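Local coordinates for beta-N-acetylhexosaminidase (PDB 3RCN), which probably hydrolyses terminal non-reducing N-acetyl-D-hexosamine residues in N-acetyl-beta-D-hexosaminides, as a member of glycosyl hydrolase family 20, at residues W182-N187 with E303-P308; V240-D245 with D299-I304; A6-Q9 with A13-S16; E78-E83 with V481-P486. All coordinates share one frame; numbering follows the deposited sequence.

Interaction 1: W182-N187 with E303-P308; sequences WRMQIN and EIFPSP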
loop_
_atom_site.group_PDB
_atom_site.type_symbol
_atom_site.label_atom_id
_atom_site.label_comp_id
_atom_site.label_asym_id
_atom_site.label_seq_id
_atom_site.Cartn_x
_atom_site.Cartn_y
_atom_site.Cartn_z
ATOM N N TRP A 182 -8.339 18.553 -6.264
ATOM C CA TRP A 182 -8.190 18.165 -7.662
ATOM C C TRP A 182 -6.945 17.257 -7.772
ATOM O O TRP A 182 -5.829 17.681 -7.462
ATOM C CB TRP A 182 -8.027 19.423 -8.523
ATOM C CG TRP A 182 -7.810 19.138 -9.998
ATOM C CD1 TRP A 182 -6.691 18.615 -10.573
ATOM C CD2 TRP A 182 -8.738 19.377 -11.072
ATOM N NE1 TRP A 182 -6.867 18.497 -11.930
ATOM C CE2 TRP A 182 -8.113 18.958 -12.262
ATOM C CE3 TRP A 182 -10.038 19.900 -11.137
ATOM C CZ2 TRP A 182 -8.742 19.041 -13.509
ATOM C CZ3 TRP A 182 -10.663 19.985 -12.375
ATOM C CH2 TRP A 182 -10.017 19.547 -13.544
ATOM N N ARG A 183 -7.139 15.996 -8.160
ATOM C CA ARG A 183 -6.066 15.004 -8.075
ATOM C C ARG A 183 -5.282 14.750 -9.355
ATOM O O ARG A 183 -4.347 13.950 -9.371
ATOM C CB ARG A 183 -6.607 13.668 -7.567
ATOM C CG ARG A 183 -7.344 13.735 -6.258
ATOM C CD ARG A 183 -6.570 14.462 -5.196
ATOM N NE ARG A 183 -7.375 14.607 -3.990
ATOM C CZ ARG A 183 -7.129 15.511 -3.050
ATOM N NH1 ARG A 183 -6.099 16.331 -3.195
ATOM N NH2 ARG A 183 -7.909 15.606 -1.976
HETATM N N MSE A 184 -5.649 15.397 -10.443
HETATM C CA MSE A 184 -4.990 15.057 -11.691
HETATM C C MSE A 184 -4.117 16.178 -12.248
HETATM O O MSE A 184 -4.577 17.290 -12.495
HETATM C CB MSE A 184 -6.002 14.586 -12.727
HETATM C CG MSE A 184 -5.323 14.094 -13.981
HETATM SE SE MSE A 184 -6.540 13.885 -15.485
HETATM C CE MSE A 184 -5.215 13.353 -16.821
ATOM N N GLN A 185 -2.849 15.868 -12.448
ATOM C CA GLN A 185 -1.910 16.839 -12.970
ATOM C C GLN A 185 -2.215 17.132 -14.437
ATOM O O GLN A 185 -2.333 16.210 -15.253
ATOM C CB GLN A 185 -0.495 16.312 -12.812
ATOM C CG GLN A 185 0.536 16.993 -13.668
ATOM C CD GLN A 185 1.881 16.290 -13.575
ATOM O OE1 GLN A 185 2.808 16.780 -12.910
ATOM N NE2 GLN A 185 1.994 15.126 -14.233
ATOM N N ILE A 186 -2.375 18.419 -14.749
ATOM C CA ILE A 186 -2.610 18.878 -16.114
ATOM C C ILE A 186 -1.468 19.806 -16.503
ATOM O O ILE A 186 -1.201 20.802 -15.830
ATOM C CB ILE A 186 -3.933 19.650 -16.255
ATOM C CG1 ILE A 186 -5.123 18.811 -15.798
ATOM C CG2 ILE A 186 -4.148 20.058 -17.690
ATOM C CD1 ILE A 186 -5.394 17.621 -16.674
ATOM N N ASN A 187 -0.792 19.463 -17.589
ATOM C CA ASN A 187 0.419 20.156 -18.004
ATOM C C ASN A 187 0.188 21.620 -18.363
ATOM O O ASN A 187 1.032 22.468 -18.095
ATOM C CB ASN A 187 1.080 19.418 -19.181
ATOM C CG ASN A 187 1.607 18.025 -18.801
ATOM O OD1 ASN A 187 2.050 17.782 -17.664
ATOM N ND2 ASN A 187 1.557 17.103 -19.764
ATOM N N GLU A 303 -5.889 11.562 -23.593
ATOM C CA GLU A 303 -4.562 11.023 -23.868
ATOM C C GLU A 303 -4.143 9.951 -22.830
ATOM O O GLU A 303 -3.538 8.935 -23.178
ATOM C CB GLU A 303 -3.543 12.168 -23.909
ATOM C CG GLU A 303 -2.161 11.757 -24.381
ATOM C CD GLU A 303 -2.181 11.176 -25.785
ATOM O OE1 GLU A 303 -3.001 11.649 -26.605
ATOM O OE2 GLU A 303 -1.388 10.243 -26.066
ATOM N N ILE A 304 -4.458 10.197 -21.560
ATOM C CA ILE A 304 -4.134 9.279 -20.467
ATOM C C ILE A 304 -5.043 8.044 -20.354
ATOM O O ILE A 304 -4.555 6.920 -20.237
ATOM C CB ILE A 304 -4.167 10.019 -19.106
ATOM C CG1 ILE A 304 -3.298 11.286 -19.145
ATOM C CG2 ILE A 304 -3.780 9.081 -17.987
ATOM C CD1 ILE A 304 -1.888 11.041 -19.634
ATOM N N PHE A 305 -6.357 8.273 -20.371
ATOM C CA PHE A 305 -7.374 7.227 -20.209
ATOM C C PHE A 305 -7.988 6.816 -21.547
ATOM O O PHE A 305 -8.719 7.593 -22.166
ATOM C CB PHE A 305 -8.516 7.723 -19.310
ATOM C CG PHE A 305 -8.074 8.169 -17.954
ATOM C CD1 PHE A 305 -7.618 9.461 -17.750
ATOM C CD2 PHE A 305 -8.105 7.292 -16.879
ATOM C CE1 PHE A 305 -7.197 9.870 -16.491
ATOM C CE2 PHE A 305 -7.681 7.690 -15.620
ATOM C CZ PHE A 305 -7.234 8.980 -15.415
ATOM N N PRO A 306 -7.708 5.584 -21.986
ATOM C CA PRO A 306 -8.246 4.937 -23.189
ATOM C C PRO A 306 -9.751 4.631 -23.140
ATOM O O PRO A 306 -10.334 4.351 -24.175
ATOM C CB PRO A 306 -7.436 3.642 -23.274
ATOM C CG PRO A 306 -7.033 3.369 -21.874
ATOM C CD PRO A 306 -6.760 4.714 -21.276
ATOM N N SER A 307 -10.360 4.685 -21.962
ATOM C CA SER A 307 -11.762 4.306 -21.752
ATOM C C SER A 307 -12.796 4.923 -22.733
ATOM O O SER A 307 -12.801 6.136 -22.955
ATOM C CB SER A 307 -12.148 4.701 -20.327
ATOM O OG SER A 307 -13.545 4.631 -20.120
ATOM N N PRO A 308 -13.692 4.091 -23.299
ATOM C CA PRO A 308 -14.736 4.589 -24.218
ATOM C C PRO A 308 -15.691 5.591 -23.563
ATOM O O PRO A 308 -16.276 6.393 -24.278
ATOM C CB PRO A 308 -15.505 3.322 -24.635
ATOM C CG PRO A 308 -14.585 2.171 -24.276
ATOM C CD PRO A 308 -13.768 2.632 -23.102
#
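Ile304, at the end of helix 288-304, meets the tip of Met184, which is present as selenomethionine. CG1 of Ile304 lies 3.7 Å from CE of Met184. The two side chains run past each other in opposite directions. The other branch of Ile304 turns to its neighbour: CG2 sits over one face of the Phe305 ring, toward the rim. Phe305 is the first residue to leave helical geometry. Its ring receives Met184 at the edge, near the ring plane, with CE1 of Phe305 4.0 Å from CE of Met184. Met184 reaches this far because its chain is fully extended, with CG anti to the backbone N (chi1 -174°). Behind it, NE1 of Trp182 donates to O of Met184 at 2.6 Å. That bond lies in the indole plane and uses a carbonyl lone pair. Leu226 of helix 223-235 also packs on Met184, and Val240 and Pro242 of strand 239-243 pack on Phe305. The loop after strand 181-182 is thus tied to the end of a helix in the catalytic barrel. No hydrogen bond crosses between the segments. The contact is apolar and buried, so shape fit and exclusion of water hold it, not directional bonds.

Interaction 2: V240-D245 with D299-I304; sequences VIPEID and DEVVEI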
loop_
_atom_site.group_PDB
_atom_site.type_symbol
_atom_site.label_atom_id
_atom_site.label_comp_id
_atom_site.label_asym_id
_atom_site.label_seq_id
_atom_site.Cartn_x
_atom_site.Cartn_y
_atom_site.Cartn_z
ATOM N N VAL A 240 -10.934 1.855 -16.588
ATOM C CA VAL A 240 -10.918 2.997 -15.679
ATOM C C VAL A 240 -11.642 4.195 -16.301
ATOM O O VAL A 240 -11.147 4.813 -17.248
ATOM C CB VAL A 240 -9.485 3.427 -15.315
ATOM C CG1 VAL A 240 -9.522 4.659 -14.435
ATOM C CG2 VAL A 240 -8.740 2.295 -14.596
ATOM N N ILE A 241 -12.808 4.524 -15.754
ATOM C CA ILE A 241 -13.567 5.684 -16.201
ATOM C C ILE A 241 -13.265 6.884 -15.306
ATOM O O ILE A 241 -13.648 6.910 -14.140
ATOM C CB ILE A 241 -15.065 5.391 -16.149
ATOM C CG1 ILE A 241 -15.441 4.364 -17.222
ATOM C CG2 ILE A 241 -15.870 6.682 -16.285
ATOM C CD1 ILE A 241 -16.820 3.743 -17.002
ATOM N N PRO A 242 -12.541 7.869 -15.838
ATOM C CA PRO A 242 -12.210 9.044 -15.029
ATOM C C PRO A 242 -13.397 9.967 -14.975
ATOM O O PRO A 242 -14.192 9.996 -15.906
ATOM C CB PRO A 242 -11.086 9.696 -15.818
ATOM C CG PRO A 242 -11.407 9.340 -17.258
ATOM C CD PRO A 242 -12.035 7.972 -17.216
ATOM N N GLU A 243 -13.523 10.724 -13.900
ATOM C CA GLU A 243 -14.576 11.711 -13.823
ATOM C C GLU A 243 -13.974 13.055 -13.479
ATOM O O GLU A 243 -13.255 13.179 -12.486
ATOM C CB GLU A 243 -15.621 11.330 -12.778
ATOM C CG GLU A 243 -16.756 12.341 -12.657
ATOM C CD GLU A 243 -17.724 12.013 -11.533
ATOM O OE1 GLU A 243 -17.610 10.918 -10.941
ATOM O OE2 GLU A 243 -18.598 12.851 -11.227
ATOM N N ILE A 244 -14.242 14.051 -14.320
ATOM C CA ILE A 244 -14.029 15.437 -13.939
ATOM C C ILE A 244 -15.400 16.068 -13.801
ATOM O O ILE A 244 -16.075 16.315 -14.791
ATOM C CB ILE A 244 -13.218 16.198 -14.986
ATOM C CG1 ILE A 244 -11.773 15.676 -15.030
ATOM C CG2 ILE A 244 -13.211 17.665 -14.654
ATOM C CD1 ILE A 244 -11.604 14.408 -15.817
ATOM N N ASP A 245 -15.808 16.346 -12.573
ATOM C CA ASP A 245 -17.181 16.733 -12.309
ATOM C C ASP A 245 -17.382 18.208 -12.647
ATOM O O ASP A 245 -16.625 19.058 -12.180
ATOM C CB ASP A 245 -17.523 16.471 -10.849
ATOM C CG ASP A 245 -19.013 16.364 -10.603
ATOM O OD1 ASP A 245 -19.804 16.914 -11.415
ATOM O OD2 ASP A 245 -19.383 15.727 -9.586
ATOM N N ASP A 299 -8.657 17.159 -23.194
ATOM C CA ASP A 299 -7.667 16.761 -24.189
ATOM C C ASP A 299 -6.583 15.933 -23.523
ATOM O O ASP A 299 -6.146 14.923 -24.065
ATOM C CB ASP A 299 -7.008 17.979 -24.834
ATOM C CG ASP A 299 -7.872 18.628 -25.898
ATOM O OD1 ASP A 299 -8.764 17.946 -26.445
ATOM O OD2 ASP A 299 -7.652 19.824 -26.192
ATOM N N GLU A 300 -6.132 16.359 -22.351
ATOM C CA GLU A 300 -5.126 15.573 -21.648
ATOM C C GLU A 300 -5.726 14.304 -21.059
ATOM O O GLU A 300 -5.120 13.241 -21.152
ATOM C CB GLU A 300 -4.376 16.411 -20.608
ATOM C CG GLU A 300 -3.621 17.555 -21.276
ATOM C CD GLU A 300 -2.654 18.272 -20.357
ATOM O OE1 GLU A 300 -2.000 17.596 -19.525
ATOM O OE2 GLU A 300 -2.542 19.517 -20.479
ATOM N N VAL A 301 -6.925 14.401 -20.491
ATOM C CA VAL A 301 -7.584 13.217 -19.944
ATOM C C VAL A 301 -7.633 12.108 -20.980
ATOM O O VAL A 301 -7.320 10.955 -20.701
ATOM C CB VAL A 301 -9.027 13.504 -19.529
ATOM C CG1 VAL A 301 -9.768 12.190 -19.230
ATOM C CG2 VAL A 301 -9.066 14.451 -18.351
ATOM N N VAL A 302 -8.015 12.480 -22.191
ATOM C CA VAL A 302 -8.281 11.506 -23.235
ATOM C C VAL A 302 -6.999 10.848 -23.741
ATOM O O VAL A 302 -7.013 9.714 -24.227
ATOM C CB VAL A 302 -9.129 12.156 -24.356
ATOM C CG1 VAL A 302 -8.507 11.964 -25.737
ATOM C CG2 VAL A 302 -10.533 11.628 -24.287
ATOM N N GLU A 303 -5.889 11.562 -23.593
ATOM C CA GLU A 303 -4.562 11.023 -23.868
ATOM C C GLU A 303 -4.143 9.951 -22.830
ATOM O O GLU A 303 -3.538 8.935 -23.178
ATOM C CB GLU A 303 -3.543 12.168 -23.909
ATOM C CG GLU A 303 -2.161 11.757 -24.381
ATOM C CD GLU A 303 -2.181 11.176 -25.785
ATOM O OE1 GLU A 303 -3.001 11.649 -26.605
ATOM O OE2 GLU A 303 -1.388 10.243 -26.066
ATOM N N ILE A 304 -4.458 10.197 -21.560
ATOM C CA ILE A 304 -4.134 9.279 -20.467
ATOM C C ILE A 304 -5.043 8.044 -20.354
ATOM O O ILE A 304 -4.555 6.920 -20.237
ATOM C CB ILE A 304 -4.167 10.019 -19.106
ATOM C CG1 ILE A 304 -3.298 11.286 -19.145
ATOM C CG2 ILE A 304 -3.780 9.081 -17.987
ATOM C CD1 ILE A 304 -1.888 11.041 -19.634
#
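Val301 spreads its two methyls over Pro242 and Ile244. CG1 of Val301 lies 3.8 Å from CG of Pro242. CG2 of Val301 lies 3.6 Å from CD1 of Ile244. The fork is set by the first torsion of the valine (chi1 169°), which leaves CG1 anti to the backbone N, and CG2 beside the backbone N and anti to the carbonyl carbon. The two approaches differ. Ile244 and Val301 reach toward each other tip to tip, while the proline ring crosses the valine at a slant. Pro242 and Ile244 are two apart in the chain and turn their CB atoms to the helix. Glu243, between them, points its CB away. Its carboxylate binds His173, His175 and Trp365. This alternation is what an extended chain gives, and it sets Pro242 and Ile244 toward the helix and the Glu243 carboxylate on the other side. Strand 239-243, helix 288-304 and strand 309-313 form a beta-alpha-beta crossover of the catalytic barrel, with the helix covering the outer side. Ser311 of the second strand shares a backbone hydrogen bond with Pro242, and Ile310 touches Val301. Three buried aliphatic side chains make the whole contact, and no hydrogen bond crosses it. Such packing implies that helix and strand are held by the hydrophobic effect and by close fit of methyl groups.

Interaction 3: A6-Q9 with A13-S16; sequences AFHQ and APWS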
loop_
_atom_site.group_PDB
_atom_site.type_symbol
_atom_site.label_atom_id
_atom_site.label_comp_id
_atom_site.label_asym_id
_atom_site.label_seq_id
_atom_site.Cartn_x
_atom_site.Cartn_y
_atom_site.Cartn_z
ATOM N N ALA A 6 -21.839 -30.743 -5.011
ATOM C CA ALA A 6 -22.290 -29.368 -5.233
ATOM C C ALA A 6 -21.608 -28.342 -4.315
ATOM O O ALA A 6 -21.929 -27.148 -4.365
ATOM C CB ALA A 6 -23.807 -29.274 -5.103
ATOM N N PHE A 7 -20.684 -28.807 -3.475
ATOM C CA PHE A 7 -20.086 -27.943 -2.467
ATOM C C PHE A 7 -18.810 -27.231 -2.910
ATOM O O PHE A 7 -17.827 -27.862 -3.298
ATOM C CB PHE A 7 -19.826 -28.710 -1.174
ATOM C CG PHE A 7 -19.321 -27.841 -0.061
ATOM C CD1 PHE A 7 -20.208 -27.130 0.733
ATOM C CD2 PHE A 7 -17.961 -27.714 0.177
ATOM C CE1 PHE A 7 -19.749 -26.318 1.752
ATOM C CE2 PHE A 7 -17.494 -26.905 1.195
ATOM C CZ PHE A 7 -18.390 -26.206 1.985
ATOM N N HIS A 8 -18.840 -25.907 -2.825
ATOM C CA HIS A 8 -17.681 -25.069 -3.096
ATOM C C HIS A 8 -17.822 -23.830 -2.243
ATOM O O HIS A 8 -18.926 -23.472 -1.841
ATOM C CB HIS A 8 -17.631 -24.649 -4.560
ATOM C CG HIS A 8 -18.564 -23.529 -4.887
ATOM N ND1 HIS A 8 -19.729 -23.714 -5.593
ATOM C CD2 HIS A 8 -18.516 -22.210 -4.575
ATOM C CE1 HIS A 8 -20.356 -22.556 -5.716
ATOM N NE2 HIS A 8 -19.643 -21.630 -5.099
ATOM N N GLN A 9 -16.694 -23.238 -1.881
ATOM C CA GLN A 9 -16.664 -21.938 -1.211
ATOM C C GLN A 9 -16.354 -20.660 -2.007
ATOM O O GLN A 9 -16.086 -19.617 -1.415
ATOM C CB GLN A 9 -16.016 -22.025 0.159
ATOM C CG GLN A 9 -16.813 -23.000 1.014
ATOM C CD GLN A 9 -16.266 -23.171 2.401
ATOM O OE1 GLN A 9 -15.067 -23.419 2.596
ATOM N NE2 GLN A 9 -17.143 -23.044 3.386
ATOM N N ALA A 13 -19.966 -16.861 -6.648
ATOM C CA ALA A 13 -20.323 -18.224 -7.042
ATOM C C ALA A 13 -20.421 -18.343 -8.557
ATOM O O ALA A 13 -21.092 -17.540 -9.191
ATOM C CB ALA A 13 -21.647 -18.622 -6.406
ATOM N N PRO A 14 -19.767 -19.361 -9.141
ATOM C CA PRO A 14 -19.793 -19.609 -10.590
ATOM C C PRO A 14 -21.176 -20.074 -11.031
ATOM O O PRO A 14 -21.988 -20.459 -10.195
ATOM C CB PRO A 14 -18.790 -20.754 -10.781
ATOM C CG PRO A 14 -18.151 -20.973 -9.448
ATOM C CD PRO A 14 -19.075 -20.436 -8.418
ATOM N N TRP A 15 -21.451 -20.039 -12.327
ATOM C CA TRP A 15 -22.779 -20.413 -12.797
ATOM C C TRP A 15 -23.070 -21.909 -12.681
ATOM O O TRP A 15 -24.154 -22.286 -12.238
ATOM C CB TRP A 15 -23.051 -19.860 -14.193
ATOM C CG TRP A 15 -23.488 -18.428 -14.137
ATOM C CD1 TRP A 15 -22.775 -17.373 -13.635
ATOM C CD2 TRP A 15 -24.739 -17.889 -14.583
ATOM N NE1 TRP A 15 -23.506 -16.213 -13.748
ATOM C CE2 TRP A 15 -24.712 -16.503 -14.328
ATOM C CE3 TRP A 15 -25.874 -18.444 -15.177
ATOM C CZ2 TRP A 15 -25.776 -15.666 -14.644
ATOM C CZ3 TRP A 15 -26.934 -17.608 -15.495
ATOM C CH2 TRP A 15 -26.877 -16.235 -15.226
ATOM N N SER A 16 -22.116 -22.756 -13.062
ATOM C CA SER A 16 -22.233 -24.197 -12.792
ATOM C C SER A 16 -20.954 -24.804 -12.207
ATOM O O SER A 16 -19.843 -24.481 -12.628
ATOM C CB SER A 16 -22.673 -24.970 -14.042
ATOM O OG SER A 16 -21.631 -25.044 -14.998
#
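His8 holds its imidazole against Ala13 and Pro14, just before strand 16-26. Its first torsion (chi1 79°) places CG between the backbone N and the carbonyl carbon. The ring plane stands roughly perpendicular to the plane of CA, CB and CG (chi2 -106°). Together these torsions bring the NE2 and CE1 end of the ring to the second segment. Two different contacts follow. CB of Ala13 comes to the ring edge, in the ring plane, at 3.8 Å from NE2 of His8. CD of Pro14 comes in at a slant, 3.6 Å from NE2 of His8 and 3.7 Å from CE1 of His8. His8 and Pro14 approach from opposite directions. The proline ring offers CD, the carbon bonded to its own N. The CA-CB bonds of Ala13 and Pro14 run across the line to the histidine, yet CB of Ala13 itself touches the ring edge. Around the contact, Phe17 meets the imidazole with the ring planes at about 60°, and Arg497 of helix 491-508 touches both His8 and Ala13. Val132 and Asp134 of strand 125-134 touch Pro14. This is a surface contact at the N-terminal end of the domain that precedes the barrel. No hydrogen bond joins the two segments. Carbon atoms pack on one end of an imidazole, so the hold between them is van der Waals in kind and has little directional character.

Interaction 4: E78-E83 with V481-P486; sequences EAYRLE and VFWSNP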
loop_
_atom_site.group_PDB
_atom_site.type_symbol
_atom_site.label_atom_id
_atom_site.label_comp_id
_atom_site.label_asym_id
_atom_site.label_seq_id
_atom_site.Cartn_x
_atom_site.Cartn_y
_atom_site.Cartn_z
ATOM N N GLU A 78 -15.874 -12.847 -21.813
ATOM C CA GLU A 78 -15.641 -12.803 -20.364
ATOM C C GLU A 78 -15.961 -14.134 -19.705
ATOM O O GLU A 78 -15.919 -14.256 -18.488
ATOM C CB GLU A 78 -16.453 -11.697 -19.684
ATOM C CG GLU A 78 -15.895 -10.284 -19.842
ATOM C CD GLU A 78 -16.475 -9.303 -18.822
ATOM O OE1 GLU A 78 -17.715 -9.291 -18.648
ATOM O OE2 GLU A 78 -15.689 -8.555 -18.187
ATOM N N ALA A 79 -16.293 -15.128 -20.515
ATOM C CA ALA A 79 -16.720 -16.429 -20.016
ATOM C C ALA A 79 -15.583 -17.452 -20.079
ATOM O O ALA A 79 -14.705 -17.369 -20.937
ATOM C CB ALA A 79 -17.947 -16.929 -20.800
ATOM N N TYR A 80 -15.568 -18.390 -19.142
ATOM C CA TYR A 80 -14.550 -19.429 -19.156
ATOM C C TYR A 80 -15.096 -20.766 -18.677
ATOM O O TYR A 80 -16.144 -20.845 -18.039
ATOM C CB TYR A 80 -13.364 -19.032 -18.273
ATOM C CG TYR A 80 -13.732 -19.072 -16.823
ATOM C CD1 TYR A 80 -14.255 -17.948 -16.197
ATOM C CD2 TYR A 80 -13.611 -20.241 -16.092
ATOM C CE1 TYR A 80 -14.631 -17.977 -14.881
ATOM C CE2 TYR A 80 -13.987 -20.280 -14.765
ATOM C CZ TYR A 80 -14.489 -19.138 -14.166
ATOM O OH TYR A 80 -14.869 -19.155 -12.850
ATOM N N ARG A 81 -14.355 -21.815 -18.993
ATOM C CA ARG A 81 -14.616 -23.139 -18.470
ATOM C C ARG A 81 -13.335 -23.588 -17.766
ATOM O O ARG A 81 -12.234 -23.349 -18.270
ATOM C CB ARG A 81 -14.975 -24.077 -19.619
ATOM C CG ARG A 81 -15.661 -25.353 -19.197
ATOM C CD ARG A 81 -16.245 -26.070 -20.406
ATOM N NE ARG A 81 -15.229 -26.320 -21.428
ATOM C CZ ARG A 81 -15.212 -25.740 -22.628
ATOM N NH1 ARG A 81 -16.171 -24.886 -22.966
ATOM N NH2 ARG A 81 -14.243 -26.023 -23.497
ATOM N N LEU A 82 -13.460 -24.208 -16.595
ATOM C CA LEU A 82 -12.273 -24.664 -15.859
ATOM C C LEU A 82 -12.329 -26.149 -15.513
ATOM O O LEU A 82 -13.260 -26.633 -14.866
ATOM C CB LEU A 82 -12.026 -23.804 -14.612
ATOM C CG LEU A 82 -11.115 -24.333 -13.501
ATOM C CD1 LEU A 82 -9.840 -24.916 -14.050
ATOM C CD2 LEU A 82 -10.798 -23.219 -12.530
ATOM N N GLU A 83 -11.308 -26.868 -15.951
ATOM C CA GLU A 83 -11.313 -28.319 -15.871
ATOM C C GLU A 83 -10.072 -28.849 -15.159
ATOM O O GLU A 83 -8.946 -28.512 -15.529
ATOM C CB GLU A 83 -11.406 -28.902 -17.283
ATOM C CG GLU A 83 -11.528 -30.404 -17.319
ATOM C CD GLU A 83 -12.767 -30.891 -16.604
ATOM O OE1 GLU A 83 -13.815 -30.205 -16.694
ATOM O OE2 GLU A 83 -12.684 -31.955 -15.946
ATOM N N VAL A 481 -23.664 -10.443 -6.646
ATOM C CA VAL A 481 -24.870 -9.916 -7.259
ATOM C C VAL A 481 -24.597 -9.530 -8.716
ATOM O O VAL A 481 -25.412 -9.802 -9.586
ATOM C CB VAL A 481 -25.428 -8.713 -6.461
ATOM C CG1 VAL A 481 -26.565 -8.037 -7.215
ATOM C CG2 VAL A 481 -25.872 -9.150 -5.058
ATOM N N PHE A 482 -23.437 -8.932 -8.986
ATOM C CA PHE A 482 -23.085 -8.512 -10.350
ATOM C C PHE A 482 -22.655 -9.651 -11.269
ATOM O O PHE A 482 -22.917 -9.609 -12.469
ATOM C CB PHE A 482 -21.961 -7.471 -10.344
ATOM C CG PHE A 482 -22.323 -6.185 -9.665
ATOM C CD1 PHE A 482 -23.567 -6.017 -9.087
ATOM C CD2 PHE A 482 -21.407 -5.140 -9.606
ATOM C CE1 PHE A 482 -23.898 -4.823 -8.459
ATOM C CE2 PHE A 482 -21.724 -3.951 -8.978
ATOM C CZ PHE A 482 -22.976 -3.790 -8.403
ATOM N N TRP A 483 -21.864 -10.577 -10.739
ATOM C CA TRP A 483 -21.395 -11.729 -11.507
ATOM C C TRP A 483 -22.331 -12.943 -11.640
ATOM O O TRP A 483 -22.596 -13.419 -12.748
ATOM C CB TRP A 483 -20.026 -12.196 -10.978
ATOM C CG TRP A 483 -19.477 -13.307 -11.784
ATOM C CD1 TRP A 483 -19.779 -14.631 -11.668
ATOM C CD2 TRP A 483 -18.570 -13.196 -12.882
ATOM N NE1 TRP A 483 -19.091 -15.358 -12.609
ATOM C CE2 TRP A 483 -18.343 -14.498 -13.370
ATOM C CE3 TRP A 483 -17.927 -12.122 -13.500
ATOM C CZ2 TRP A 483 -17.501 -14.755 -14.444
ATOM C CZ3 TRP A 483 -17.092 -12.377 -14.567
ATOM C CH2 TRP A 483 -16.885 -13.684 -15.030
ATOM N N SER A 484 -22.856 -13.416 -10.512
ATOM C CA SER A 484 -23.420 -14.761 -10.467
ATOM C C SER A 484 -24.839 -14.852 -11.007
ATOM O O SER A 484 -25.405 -13.877 -11.469
ATOM C CB SER A 484 -23.407 -15.330 -9.040
ATOM O OG SER A 484 -22.133 -15.215 -8.444
ATOM N N ASN A 485 -25.391 -16.055 -10.915
ATOM C CA ASN A 485 -26.757 -16.367 -11.292
ATOM C C ASN A 485 -27.734 -16.024 -10.156
ATOM O O ASN A 485 -27.616 -16.539 -9.038
ATOM C CB ASN A 485 -26.830 -17.857 -11.669
ATOM C CG ASN A 485 -28.225 -18.315 -12.073
ATOM O OD1 ASN A 485 -29.149 -17.514 -12.217
ATOM N ND2 ASN A 485 -28.375 -19.616 -12.276
ATOM N N PRO A 486 -28.714 -15.151 -10.444
ATOM C CA PRO A 486 -29.690 -14.684 -9.451
ATOM C C PRO A 486 -30.613 -15.783 -8.925
ATOM O O PRO A 486 -31.228 -15.601 -7.876
ATOM C CB PRO A 486 -30.497 -13.636 -10.223
ATOM C CG PRO A 486 -30.324 -13.999 -11.649
ATOM C CD PRO A 486 -28.952 -14.555 -11.772
#
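The carboxylate of Glu78 is gripped by two groups: OE1 makes a salt bridge with Arg141, and OE2 a hydrogen bond with Asn170. Two more polar groups turn to outside partners, NE1 of Trp483 bonding to OD1 of Asp134 and the hydroxyl of Tyr80 to Thr104. The bond from NE1 is consistent with a fixed rotation of the indole, whose six-membered ring touches Glu78 and Tyr80. O of Glu78 lies 3.6 Å from CH2 of Trp483, at the ring edge and near its plane. It is thus the main-chain carbonyl of Glu78, not its carboxylate, that meets the indole. CE1 of Tyr80 lies 4.3 Å from CZ2 of Trp483, and these two rings meet obliquely. The backbones stay well apart, with CA of Glu78 10.6 Å from CA of Trp483, and the indole spans much of the gap. Its CG is anti to the backbone N (chi1 -176°), which carries the ring out from the end of the helix. No hydrogen bond joins the two segments, so the direct contact is packing. It brings the loop leading into strand 80-84 and the first residue of that strand, in the N-terminal domain, against the end of helix 474-483 of the catalytic domain. Helix 95-109 adjoins it through Tyr100, which meets the indole edge to face, and strand 140-146 of the barrel through Arg141.

From the N terminus, interaction 3 comes first and closes a short loop before strand 16-26. Interaction 4 opens at 78-83 and closes only at 481-486, joining the N-terminal domain to helix 474-483 of the catalytic domain. Interactions 1 and 2 fall within that span. Interaction 1 opens at 182-187, interaction 2 at 240-245. Both end at the last turns of helix 288-304 or just after it and share Glu303 and Ile304, the loop of interaction 2 lying within that of interaction 1. Asn187 N and Glu300 OE1 link them. Interactions 3 and 4 touch through Ala13 O with Ser484 OG and Trp15 NE1 with Trp483 O. The two pairs lie about 30 to 40 Å apart between centres.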